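Local coordinates for protein beta subunit of photoactivated adenylyl cyclase (Beggiatoa sp. PS, PDB 5M2A) that probably makes cyclic AMP from ATP in response to blue light sensed by a flavin-binding BLUF domain joined to a cyclase catalytic domain, at residues Ile155-Asp160 with Arg220-Ile225; Arg189-Ser192 with Glu197-Lys200; His234-Glu237 with Pro241-Leu244; Ala280-Leu285 with Ile324-Val329; Glu169-Asn174 with Gln347-Asp352. One frame throughout, in Å; residues are numbered along the deposited sequence. Where two conformers were deposited one is given.

Contact 1 of 5, residues Ile155-Asp160 with Arg220-Ile225; sequences IIFFSD and RTSLDI
S222 OG, which donates a hydrogen bond to the backbone oxygen A218 O one helical turn earlier, lies against the phenyl ring of F157 at the edge and near the ring plane. F157 CE2 is 3.7 Å from S222 OG, and F157 CD2 follows at 4.0 Å. The hydroxyl is thus tied to its own helix and meets the ring by packing alone. The next residue back on the same turn touches the same corner of the ring: T221 CG2 comes obliquely to within 3.9 Å of F157 CE2. T221 OG1 is turned back to A217 O, so T221 offers the ring its methyl and not its hydroxyl. F157 reaches them because its CG is anti to the backbone N (chi1 168°), which carries the ring out from the strand toward the helix. The three side chains that touch are all buried.

Residues 155-160 belong to strand 150-161, which is flanked in the sheet by strands 205-211 and 247-258, both antiparallel to it. Its residues alternate in direction: I156 and F158 pack on helix 274-285, whereas F157 and S159 turn to the other side, where S159 OG bonds Y183 OH. Near the end of the strand, D160 joins I161 and D204 in the magnesium site. On the F157 side, helix 215-235 shares the covering with helix 173-193, whose I191 packs on both F157 and T221.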
# COMPACT_ATOMS: atom_id res chain seq x y z
N ILE A 155 -9.86 -16.81 4.33
CA ILE A 155 -8.99 -17.12 5.45
C ILE A 155 -8.07 -15.92 5.61
O ILE A 155 -7.40 -15.52 4.66
CB ILE A 155 -8.18 -18.41 5.21
CG1 ILE A 155 -9.14 -19.60 5.13
CG2 ILE A 155 -7.13 -18.60 6.33
CD1 ILE A 155 -8.47 -20.93 4.76
N ILE A 156 -8.04 -15.35 6.81
CA ILE A 156 -7.18 -14.22 7.10
C ILE A 156 -5.96 -14.75 7.84
O ILE A 156 -6.09 -15.54 8.77
CB ILE A 156 -7.92 -13.15 7.92
CG1 ILE A 156 -9.19 -12.72 7.19
CG2 ILE A 156 -7.03 -11.94 8.15
CD1 ILE A 156 -8.92 -11.97 5.88
N PHE A 157 -4.79 -14.29 7.42
CA PHE A 157 -3.50 -14.71 7.94
C PHE A 157 -2.85 -13.51 8.62
O PHE A 157 -2.80 -12.42 8.04
CB PHE A 157 -2.66 -15.26 6.77
CG PHE A 157 -1.19 -15.49 7.07
CD1 PHE A 157 -0.31 -14.43 7.21
CD2 PHE A 157 -0.68 -16.79 7.09
CE1 PHE A 157 1.05 -14.64 7.45
CE2 PHE A 157 0.69 -17.01 7.33
CZ PHE A 157 1.55 -15.94 7.51
N PHE A 158 -2.36 -13.69 9.85
CA PHE A 158 -1.51 -12.70 10.51
C PHE A 158 -0.31 -13.42 11.07
O PHE A 158 -0.47 -14.45 11.74
CB PHE A 158 -2.23 -11.97 11.65
CG PHE A 158 -3.08 -10.82 11.22
CD1 PHE A 158 -2.52 -9.60 10.91
CD2 PHE A 158 -4.46 -10.94 11.17
CE1 PHE A 158 -3.30 -8.53 10.53
CE2 PHE A 158 -5.25 -9.87 10.79
CZ PHE A 158 -4.67 -8.66 10.47
N SER A 159 0.89 -12.91 10.81
CA SER A 159 2.08 -13.44 11.44
C SER A 159 2.95 -12.28 11.90
O SER A 159 3.01 -11.25 11.23
CB SER A 159 2.87 -14.36 10.50
OG SER A 159 3.39 -13.65 9.38
N ASP A 160 3.61 -12.43 13.04
CA ASP A 160 4.50 -11.37 13.49
C ASP A 160 5.64 -11.97 14.30
O ASP A 160 5.71 -13.18 14.53
CB ASP A 160 3.74 -10.29 14.28
CG ASP A 160 3.39 -10.69 15.68
OD1 ASP A 160 3.51 -11.88 16.03
OD2 ASP A 160 2.98 -9.80 16.45
N ARG A 220 0.01 -24.97 5.37
CA ARG A 220 1.35 -25.25 4.84
C ARG A 220 2.20 -23.99 4.76
O ARG A 220 3.40 -24.01 5.05
CB ARG A 220 1.23 -25.92 3.47
CG ARG A 220 0.61 -27.28 3.53
CD ARG A 220 0.34 -27.87 2.15
NE ARG A 220 -0.17 -29.23 2.32
CZ ARG A 220 -1.10 -29.78 1.54
NH1 ARG A 220 -1.61 -29.08 0.54
NH2 ARG A 220 -1.52 -31.02 1.75
N THR A 221 1.60 -22.89 4.30
CA THR A 221 2.28 -21.60 4.34
C THR A 221 2.84 -21.33 5.73
O THR A 221 4.02 -21.00 5.89
CB THR A 221 1.30 -20.50 3.95
OG1 THR A 221 1.00 -20.61 2.55
CG2 THR A 221 1.90 -19.14 4.24
N SER A 222 1.98 -21.43 6.74
CA SER A 222 2.38 -21.12 8.11
C SER A 222 3.51 -22.03 8.57
O SER A 222 4.48 -21.57 9.20
CB SER A 222 1.16 -21.26 9.03
OG SER A 222 0.11 -20.43 8.55
N LEU A 223 3.39 -23.34 8.33
CA LEU A 223 4.44 -24.26 8.76
C LEU A 223 5.73 -24.01 7.99
O LEU A 223 6.83 -24.11 8.55
CB LEU A 223 3.98 -25.70 8.57
CG LEU A 223 2.72 -26.04 9.36
CD1 LEU A 223 2.19 -27.42 8.92
CD2 LEU A 223 3.02 -26.01 10.85
N ASP A 224 5.62 -23.70 6.70
CA ASP A 224 6.82 -23.42 5.91
C ASP A 224 7.54 -22.18 6.41
O ASP A 224 8.77 -22.14 6.45
CB ASP A 224 6.46 -23.27 4.43
CG ASP A 224 6.25 -24.61 3.74
OD1 ASP A 224 6.27 -25.65 4.44
OD2 ASP A 224 6.05 -24.63 2.51
N ILE A 225 6.78 -21.14 6.80
CA ILE A 225 7.38 -19.95 7.40
C ILE A 225 8.15 -20.33 8.65
O ILE A 225 9.33 -19.98 8.82
CB ILE A 225 6.29 -18.92 7.74
CG1 ILE A 225 5.63 -18.39 6.48
CG2 ILE A 225 6.90 -17.77 8.55
CD1 ILE A 225 6.56 -17.73 5.58

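Contact 2 of 5, residues Arg189-Ser192 with Glu197-Lys200; sequences RIIS and EVTK
Helix 173-193 nears its end at I191 and S192, and after three residues the chain re-enters as strand 197-202, placing the start of the strand beside the helix end. I191 supplies most of the contact from the helix. Its CG2 lies 3.9 Å from V198 CG2, its CD1 reaches the same methyl at 4.1 Å, and CG2 also sits over the backbone at E197 N. The two side chains cross at about a right angle, so one V198 methyl beds against two branches of the isoleucine. V198 has CG1 anti to the backbone N (chi1 174°), which leaves CG2 as the branch turned to I191.

Beside this apolar patch a water bridges the segments: it donates to S192 OG at 3.0 Å and accepts from V198 N at 2.8 Å. S192 OG in turn bonds T188 O within the helix. V198 also packs on K266 of the second subunit, so the strand start lies near the dimer interface.

A classic beta bulge follows, with T199 and K200 both facing M207 of strand 205-211. Here a helix leads through a short connection into a strand of the cyclase catalytic domain, where helices cover the central sheet.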
# COMPACT_ATOMS: atom_id res chain seq x y z
N ARG A 189 7.30 -14.34 0.08
CA ARG A 189 7.62 -15.36 -0.92
C ARG A 189 6.75 -16.60 -0.73
O ARG A 189 6.18 -17.12 -1.70
CB ARG A 189 9.11 -15.73 -0.86
CG ARG A 189 9.47 -16.90 -1.75
CD ARG A 189 10.98 -17.16 -1.80
NE ARG A 189 11.62 -16.97 -0.50
CZ ARG A 189 11.70 -17.91 0.43
NH1 ARG A 189 11.17 -19.12 0.24
NH2 ARG A 189 12.32 -17.64 1.58
N ILE A 190 6.63 -17.06 0.50
CA ILE A 190 5.95 -18.32 0.76
C ILE A 190 4.45 -18.16 0.61
O ILE A 190 3.79 -19.00 -0.02
CB ILE A 190 6.34 -18.86 2.14
CG1 ILE A 190 7.84 -19.23 2.13
CG2 ILE A 190 5.49 -20.08 2.52
CD1 ILE A 190 8.40 -19.63 3.49
N ILE A 191 3.88 -17.10 1.19
CA ILE A 191 2.45 -16.81 1.00
C ILE A 191 2.11 -16.80 -0.48
O ILE A 191 1.13 -17.40 -0.92
CB ILE A 191 2.10 -15.46 1.66
CG1 ILE A 191 2.19 -15.56 3.19
CG2 ILE A 191 0.69 -14.97 1.19
CD1 ILE A 191 2.16 -14.22 3.91
N SER A 192 2.93 -16.10 -1.28
CA SER A 192 2.64 -15.94 -2.70
C SER A 192 2.84 -17.25 -3.46
O SER A 192 2.14 -17.52 -4.45
CB SER A 192 3.52 -14.83 -3.29
OG SER A 192 3.31 -13.61 -2.59
N GLU A 197 -2.62 -13.91 -0.95
CA GLU A 197 -2.46 -12.51 -1.35
C GLU A 197 -2.04 -11.71 -0.13
O GLU A 197 -2.84 -11.52 0.79
CB GLU A 197 -3.75 -11.96 -1.95
CG GLU A 197 -4.20 -12.72 -3.20
CD GLU A 197 -5.44 -12.12 -3.85
OE1 GLU A 197 -5.50 -12.13 -5.10
OE2 GLU A 197 -6.34 -11.64 -3.13
N VAL A 198 -0.79 -11.24 -0.12
CA VAL A 198 -0.38 -10.30 0.92
C VAL A 198 -1.20 -9.03 0.78
O VAL A 198 -1.38 -8.51 -0.33
CB VAL A 198 1.12 -10.00 0.82
CG1 VAL A 198 1.51 -8.90 1.82
CG2 VAL A 198 1.94 -11.25 1.10
N THR A 199 -1.73 -8.53 1.89
CA THR A 199 -2.53 -7.31 1.86
C THR A 199 -1.74 -6.09 2.33
O THR A 199 -1.76 -5.05 1.67
CB THR A 199 -3.79 -7.48 2.71
OG1 THR A 199 -3.49 -7.22 4.09
CG2 THR A 199 -4.32 -8.91 2.61
N LYS A 200 -1.01 -6.22 3.43
CA LYS A 200 -0.19 -5.11 3.91
C LYS A 200 0.72 -5.61 5.01
O LYS A 200 0.51 -6.69 5.57
CB LYS A 200 -1.05 -3.94 4.42
CG LYS A 200 -1.96 -4.33 5.58
CD LYS A 200 -3.04 -3.26 5.84
CE LYS A 200 -4.10 -3.28 4.75
NZ LYS A 200 -5.10 -2.21 4.89
O HOH W 1 0.87 -11.98 -2.28

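Contact 3 of 5, residues His234-Glu237 with Pro241-Leu244; sequences HHVE and PLHL
Two torsions set up the contact between V236 and H243: chi1 of -58° places V236 CG2 in the crowded position between its backbone N and carbonyl carbon, and chi1 of -179° swings the H243 ring anti to its own N, leaving H243 CB to meet the other segment. The motif is a helix end followed by a short 3-10 turn. V236 follows the weakly bonded last turn of helix 215-235, and residues 241-243 make the 3-10 turn that leads on to strand 247-258.

V236 CG2 is the wedge. It presses on the peptide between L242 and H243, 4.0 Å from L242 C, and also touches both beta carbons, L242 CB at 4.1 Å and H243 CB at 4.0 Å. One methyl therefore packs on two successive residues of the turn, and the CA atoms of V236 and H243 are 6.2 Å apart. E237 adds its backbone oxygen, which approaches H243 CB to 3.6 Å and lies obliquely to the imidazole.

The turn is held by its own polar bonds: N240 OD1 accepts from L242 N in an Asx turn, and L244 N donates to P241 O at 2.9 Å. L242 itself packs on L179 and R182 of helix 173-193. The imidazole is pinned from the helix side, where H243 ND1 is hydrogen-bonded to R233 O, while V236 CG2 stands 3.6 Å from H243 N.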
# COMPACT_ATOMS: atom_id res chain seq x y z
N HIS A 234 19.76 -21.37 12.75
CA HIS A 234 21.01 -22.09 12.91
C HIS A 234 21.93 -21.96 11.70
O HIS A 234 23.01 -22.55 11.70
CB HIS A 234 20.76 -23.57 13.25
CG HIS A 234 20.10 -24.36 12.16
ND1 HIS A 234 20.76 -24.76 11.02
CD2 HIS A 234 18.85 -24.86 12.06
CE1 HIS A 234 19.94 -25.44 10.25
NE2 HIS A 234 18.77 -25.52 10.86
N HIS A 235 21.53 -21.19 10.69
CA HIS A 235 22.40 -20.91 9.56
C HIS A 235 23.37 -19.78 9.85
O HIS A 235 24.49 -19.79 9.33
CB HIS A 235 21.53 -20.57 8.34
CG HIS A 235 22.27 -20.59 7.04
ND1 HIS A 235 22.72 -19.45 6.41
CD2 HIS A 235 22.62 -21.62 6.23
CE1 HIS A 235 23.33 -19.77 5.28
NE2 HIS A 235 23.28 -21.08 5.15
N VAL A 236 22.96 -18.81 10.66
CA VAL A 236 23.74 -17.61 10.90
C VAL A 236 24.48 -17.73 12.23
O VAL A 236 24.18 -18.59 13.06
CB VAL A 236 22.85 -16.35 10.90
CG1 VAL A 236 22.11 -16.22 9.57
CG2 VAL A 236 21.84 -16.41 12.04
N GLU A 237 25.43 -16.83 12.46
CA GLU A 237 26.23 -16.78 13.67
C GLU A 237 25.43 -16.21 14.85
O GLU A 237 24.35 -15.63 14.69
CB GLU A 237 27.49 -15.95 13.45
CG GLU A 237 28.38 -16.48 12.34
CD GLU A 237 28.57 -17.98 12.42
OE1 GLU A 237 28.36 -18.66 11.39
OE2 GLU A 237 28.90 -18.49 13.51
N PRO A 241 21.43 -10.97 14.48
CA PRO A 241 20.09 -10.93 15.10
C PRO A 241 19.12 -11.93 14.50
O PRO A 241 18.16 -12.34 15.17
CB PRO A 241 19.64 -9.48 14.85
CG PRO A 241 20.92 -8.72 14.70
CD PRO A 241 21.85 -9.65 13.98
N LEU A 242 19.33 -12.35 13.25
CA LEU A 242 18.49 -13.41 12.68
C LEU A 242 18.53 -14.70 13.49
O LEU A 242 17.62 -15.52 13.38
CB LEU A 242 18.92 -13.70 11.24
CG LEU A 242 18.68 -12.52 10.30
CD1 LEU A 242 19.25 -12.82 8.90
CD2 LEU A 242 17.19 -12.17 10.24
N HIS A 243 19.55 -14.88 14.33
CA HIS A 243 19.62 -16.05 15.21
C HIS A 243 18.49 -16.05 16.23
O HIS A 243 18.27 -17.08 16.88
CB HIS A 243 20.98 -16.08 15.92
CG HIS A 243 21.15 -17.26 16.82
ND1 HIS A 243 21.02 -18.56 16.38
CD2 HIS A 243 21.43 -17.34 18.15
CE1 HIS A 243 21.22 -19.39 17.40
NE2 HIS A 243 21.47 -18.67 18.48
N LEU A 244 17.78 -14.93 16.37
CA LEU A 244 16.78 -14.75 17.41
C LEU A 244 15.38 -14.59 16.86
O LEU A 244 14.50 -14.11 17.58
CB LEU A 244 17.09 -13.51 18.26
CG LEU A 244 18.08 -13.48 19.43
CD1 LEU A 244 18.98 -14.69 19.52
CD2 LEU A 244 18.86 -12.19 19.34

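Contact 4 of 5, residues Ala280-Leu285 with Ile324-Val329; sequences ARLEAL and IEVYTV
L282 leaves helix 274-285 with its CB directed at strand 324-329, and CG stands anti to the carbonyl carbon (chi1 -71°). CB and CG act as the stem, and the contact is made by CD2. L282 CD2 approaches V326 CG2 to 3.6 Å, with V326 CG1 a little further off. L282 CD2 also reaches I324 CD1 at 4.3 Å, so it lies against both methyls of the valine and the end of the isoleucine. L282 and V326 pass alongside each other in opposite directions, while their CA atoms are 7.9 Å apart.

One turn on, L285 meets the same valine in another way. Its CG lies anti to the backbone N (chi1 178°), and L285 CD2 comes tip to tip with V326 CG2 at 4.0 Å. V326 CG2 is therefore shared by two leucines of one helix face, and I324, two residues back on the same side of the strand, flanks the upstream one.

The axes of the two short segments come within 10.9 Å and make an angle of 59°, so the helix lies across the strand. V326 also packs on A294, and L282 on T296, both of strand 293-296, which together with strand 309-315 pairs antiparallel with strand 324-329. A helix laid on the sheet through leucine, isoleucine and valine side chains is a plain alpha/beta packing layer, here of the cyclase catalytic domain.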
# COMPACT_ATOMS: atom_id res chain seq x y z
N ALA A 280 -5.80 -11.70 14.15
CA ALA A 280 -4.78 -10.97 14.90
C ALA A 280 -4.76 -11.40 16.36
O ALA A 280 -3.69 -11.48 16.98
CB ALA A 280 -5.03 -9.47 14.79
N ARG A 281 -5.93 -11.66 16.94
CA ARG A 281 -5.96 -12.07 18.34
C ARG A 281 -5.39 -13.48 18.53
O ARG A 281 -4.77 -13.76 19.56
CB ARG A 281 -7.40 -11.99 18.86
CG ARG A 281 -7.86 -10.56 19.08
CD ARG A 281 -7.30 -10.01 20.38
NE ARG A 281 -8.27 -10.14 21.46
CZ ARG A 281 -7.96 -10.46 22.72
NH1 ARG A 281 -8.92 -10.55 23.63
NH2 ARG A 281 -6.70 -10.71 23.05
N LEU A 282 -5.62 -14.37 17.57
CA LEU A 282 -5.04 -15.71 17.66
C LEU A 282 -3.54 -15.66 17.44
O LEU A 282 -2.79 -16.44 18.03
CB LEU A 282 -5.70 -16.66 16.67
CG LEU A 282 -7.14 -17.03 17.04
CD1 LEU A 282 -7.65 -18.13 16.13
CD2 LEU A 282 -7.25 -17.45 18.49
N GLU A 283 -3.09 -14.76 16.56
CA GLU A 283 -1.66 -14.55 16.41
C GLU A 283 -1.03 -14.16 17.75
O GLU A 283 0.03 -14.68 18.11
CB GLU A 283 -1.43 -13.47 15.35
CG GLU A 283 -0.02 -13.44 14.82
CD GLU A 283 0.95 -13.03 15.87
OE1 GLU A 283 0.73 -11.97 16.50
OE2 GLU A 283 1.90 -13.79 16.13
N ALA A 284 -1.68 -13.27 18.49
CA ALA A 284 -1.13 -12.86 19.79
C ALA A 284 -1.21 -14.00 20.80
O ALA A 284 -0.36 -14.12 21.69
CB ALA A 284 -1.88 -11.63 20.30
N LEU A 285 -2.24 -14.84 20.68
CA LEU A 285 -2.44 -15.91 21.65
C LEU A 285 -1.37 -16.98 21.59
O LEU A 285 -1.13 -17.65 22.60
CB LEU A 285 -3.82 -16.53 21.44
CG LEU A 285 -4.25 -17.71 22.32
CD1 LEU A 285 -4.45 -17.26 23.76
CD2 LEU A 285 -5.52 -18.31 21.76
N ILE A 324 -14.35 -18.33 21.30
CA ILE A 324 -14.21 -19.12 20.08
C ILE A 324 -13.28 -20.30 20.34
O ILE A 324 -12.29 -20.19 21.08
CB ILE A 324 -13.68 -18.28 18.91
CG1 ILE A 324 -12.35 -17.63 19.29
CG2 ILE A 324 -14.70 -17.22 18.50
CD1 ILE A 324 -11.50 -17.27 18.11
N GLU A 325 -13.60 -21.43 19.73
CA GLU A 325 -12.73 -22.60 19.79
C GLU A 325 -11.44 -22.33 19.03
O GLU A 325 -11.47 -21.85 17.89
CB GLU A 325 -13.43 -23.82 19.21
CG GLU A 325 -14.44 -24.45 20.14
CD GLU A 325 -13.80 -24.89 21.45
OE1 GLU A 325 -12.94 -25.79 21.43
OE2 GLU A 325 -14.16 -24.32 22.50
N VAL A 326 -10.31 -22.63 19.65
CA VAL A 326 -9.00 -22.45 19.02
C VAL A 326 -8.43 -23.81 18.70
O VAL A 326 -8.50 -24.74 19.52
CB VAL A 326 -8.04 -21.65 19.92
CG1 VAL A 326 -6.68 -21.52 19.23
CG2 VAL A 326 -8.64 -20.30 20.23
N TYR A 327 -7.87 -23.94 17.50
CA TYR A 327 -7.25 -25.18 17.06
C TYR A 327 -5.82 -24.90 16.61
O TYR A 327 -5.43 -23.77 16.34
CB TYR A 327 -8.02 -25.81 15.90
CG TYR A 327 -9.36 -26.36 16.28
CD1 TYR A 327 -10.50 -25.56 16.24
CD2 TYR A 327 -9.49 -27.68 16.68
CE1 TYR A 327 -11.74 -26.07 16.60
CE2 TYR A 327 -10.72 -28.19 17.04
CZ TYR A 327 -11.83 -27.38 16.99
OH TYR A 327 -13.05 -27.91 17.36
N THR A 328 -5.07 -25.99 16.48
CA THR A 328 -3.76 -25.97 15.87
C THR A 328 -3.55 -27.32 15.20
O THR A 328 -4.46 -28.16 15.15
CB THR A 328 -2.68 -25.66 16.92
OG1 THR A 328 -1.42 -25.49 16.25
CG2 THR A 328 -2.57 -26.79 17.93
N VAL A 329 -2.35 -27.52 14.66
CA VAL A 329 -1.95 -28.83 14.16
C VAL A 329 -0.73 -29.29 14.94
O VAL A 329 0.06 -28.48 15.43
CB VAL A 329 -1.67 -28.83 12.63
CG1 VAL A 329 -2.97 -28.50 11.85
CG2 VAL A 329 -0.57 -27.83 12.26

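Contact 5 of 5, residues Glu169-Asn174 with Gln347-Asp352; sequences EKLPVN and QTLEND
The end of helix 338-349, close to the C-terminus, closes on the turn between helices 164-170 and 173-193, where K170 and L171 meet L349 and E350. The shortest bond is a salt bridge: K170 NZ donates to E350 OE2 at 2.6 Å. The ammonium comes from above the carboxylate, 65° out of its plane, and E350 OE1 is further off at 3.4 Å, so one oxygen takes the bond. Both chains bend to get there, K170 at chi2 (-43°) and again near its end, E350 at chi2 (-67°); E350 leaves its backbone pointing away and folds back to the lysine. E350 OE2 also has a long, weak ion pair with R346 NH1, and R346 NH2 makes a salt bridge with E169, which links the two segments through a third residue.

This corner joins two successive helices of the cyclase domain: L171 is the first residue to leave helical geometry, and P172 takes the N-cap position of helix 173-193. Nearer the backbone of K170 the contact is apolar. K170 CB lies 3.6 Å from both L349 CB and L349 CD1, the aliphatic stem of the lysine crossing the leucine obliquely. L171 CD2 meets L349 CD2 at 3.7 Å, the two leucines at about a right angle. With an alanine in place of K170, the carboxylate of E350 would probably lose its salt bridge and turn more freely, keeping the weak pair to R346, and L349 would lose the lysine CG but not CB. L349 also packs on L244, and L171 on P241.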
# COMPACT_ATOMS: atom_id res chain seq x y z
N GLU A 169 14.06 -2.73 21.29
CA GLU A 169 14.67 -2.03 22.42
C GLU A 169 16.18 -2.20 22.45
O GLU A 169 16.89 -1.27 22.86
CB GLU A 169 14.06 -2.53 23.73
CG GLU A 169 14.63 -1.83 24.96
CD GLU A 169 14.06 -2.35 26.26
OE1 GLU A 169 13.59 -3.51 26.29
OE2 GLU A 169 14.07 -1.60 27.26
N LYS A 170 16.69 -3.36 22.05
CA LYS A 170 18.11 -3.66 22.21
C LYS A 170 18.93 -3.55 20.93
O LYS A 170 20.16 -3.46 21.01
CB LYS A 170 18.27 -5.07 22.79
CG LYS A 170 17.64 -5.26 24.17
CD LYS A 170 17.94 -4.08 25.07
CE LYS A 170 17.69 -4.40 26.54
NZ LYS A 170 18.91 -4.94 27.21
N LEU A 171 18.30 -3.57 19.75
CA LEU A 171 19.12 -3.58 18.55
C LEU A 171 19.20 -2.19 17.93
O LEU A 171 18.27 -1.40 18.06
CB LEU A 171 18.55 -4.55 17.52
CG LEU A 171 18.68 -6.04 17.85
CD1 LEU A 171 17.91 -6.83 16.82
CD2 LEU A 171 20.16 -6.43 17.87
N PRO A 172 20.30 -1.85 17.26
CA PRO A 172 20.34 -0.59 16.50
C PRO A 172 19.35 -0.65 15.34
O PRO A 172 19.05 -1.71 14.81
CB PRO A 172 21.78 -0.49 16.01
CG PRO A 172 22.32 -1.90 16.10
CD PRO A 172 21.60 -2.54 17.25
N VAL A 173 18.88 0.54 14.95
CA VAL A 173 17.81 0.62 13.96
C VAL A 173 18.18 -0.11 12.68
O VAL A 173 17.36 -0.85 12.11
CB VAL A 173 17.41 2.09 13.69
CG1 VAL A 173 18.63 2.96 13.52
CG2 VAL A 173 16.51 2.18 12.46
N ASN A 174 19.42 0.04 12.19
CA ASN A 174 19.78 -0.60 10.94
C ASN A 174 19.70 -2.11 11.04
O ASN A 174 19.32 -2.79 10.07
CB ASN A 174 21.17 -0.14 10.50
CG ASN A 174 21.22 1.35 10.17
OD1 ASN A 174 20.18 1.97 9.93
ND2 ASN A 174 22.41 1.94 10.18
N GLN A 347 18.52 -11.85 27.16
CA GLN A 347 19.84 -12.11 27.71
C GLN A 347 20.91 -12.15 26.61
O GLN A 347 22.04 -11.71 26.83
CB GLN A 347 19.84 -13.40 28.52
CG GLN A 347 19.10 -13.27 29.85
CD GLN A 347 19.16 -14.54 30.68
OE1 GLN A 347 19.06 -15.65 30.15
NE2 GLN A 347 19.33 -14.38 31.98
N THR A 348 20.56 -12.68 25.44
CA THR A 348 21.51 -12.65 24.32
C THR A 348 21.86 -11.22 23.94
O THR A 348 23.02 -10.90 23.64
CB THR A 348 20.92 -13.40 23.12
OG1 THR A 348 20.73 -14.77 23.46
CG2 THR A 348 21.86 -13.31 21.92
N LEU A 349 20.87 -10.33 23.96
CA LEU A 349 21.07 -8.93 23.59
C LEU A 349 21.59 -8.07 24.72
O LEU A 349 21.93 -6.91 24.49
CB LEU A 349 19.76 -8.34 23.06
CG LEU A 349 19.22 -8.98 21.78
CD1 LEU A 349 17.87 -8.39 21.41
CD2 LEU A 349 20.22 -8.80 20.65
N GLU A 350 21.65 -8.60 25.95
CA GLU A 350 22.27 -7.88 27.05
C GLU A 350 23.78 -7.82 26.87
O GLU A 350 24.43 -8.85 26.68
CB GLU A 350 21.93 -8.55 28.39
CG GLU A 350 20.50 -8.36 28.87
CD GLU A 350 20.18 -6.93 29.23
OE1 GLU A 350 21.12 -6.15 29.52
OE2 GLU A 350 18.99 -6.56 29.22
N ASN A 351 24.34 -6.62 26.94
CA ASN A 351 25.78 -6.43 26.87
C ASN A 351 26.44 -6.29 28.24
O ASN A 351 27.67 -6.36 28.32
CB ASN A 351 26.12 -5.21 26.01
CG ASN A 351 25.74 -5.40 24.55
OD1 ASN A 351 25.85 -6.50 24.01
ND2 ASN A 351 25.29 -4.33 23.91
N ASP A 352 25.65 -6.11 29.29
CA ASP A 352 26.19 -5.92 30.63
C ASP A 352 26.25 -7.23 31.40
O ASP A 352 27.14 -7.44 32.22
CB ASP A 352 25.36 -4.89 31.39
CG ASP A 352 25.29 -3.55 30.68
OD1 ASP A 352 26.28 -3.18 30.02
OD2 ASP A 352 24.25 -2.87 30.78

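Overall arrangement
Contacts 1 to 4 lie within the cyclase catalytic domain, and contact 5 ties part of it to helix 338-349 near the C-terminus. Contacts 1, 2 and 4 reach the same sheet. Contact 2 is nested in the loop closed by contact 1, and the two touch with centres 9 Å apart; contact 4 follows along the chain and touches contact 1, centres 12 Å apart, on the other face of strand 150-161. Contacts 3 and 5 lie farther out and touch, centres 14 Å apart. Contact 5 spans contacts 2, 3 and 4 and crosses contact 1 in sequence. Helix 173-193 joins contacts 2 and 5, helix 215-235 joins contacts 1 and 3. Helices from distant sequence positions thus cover the sheet carrying the magnesium site.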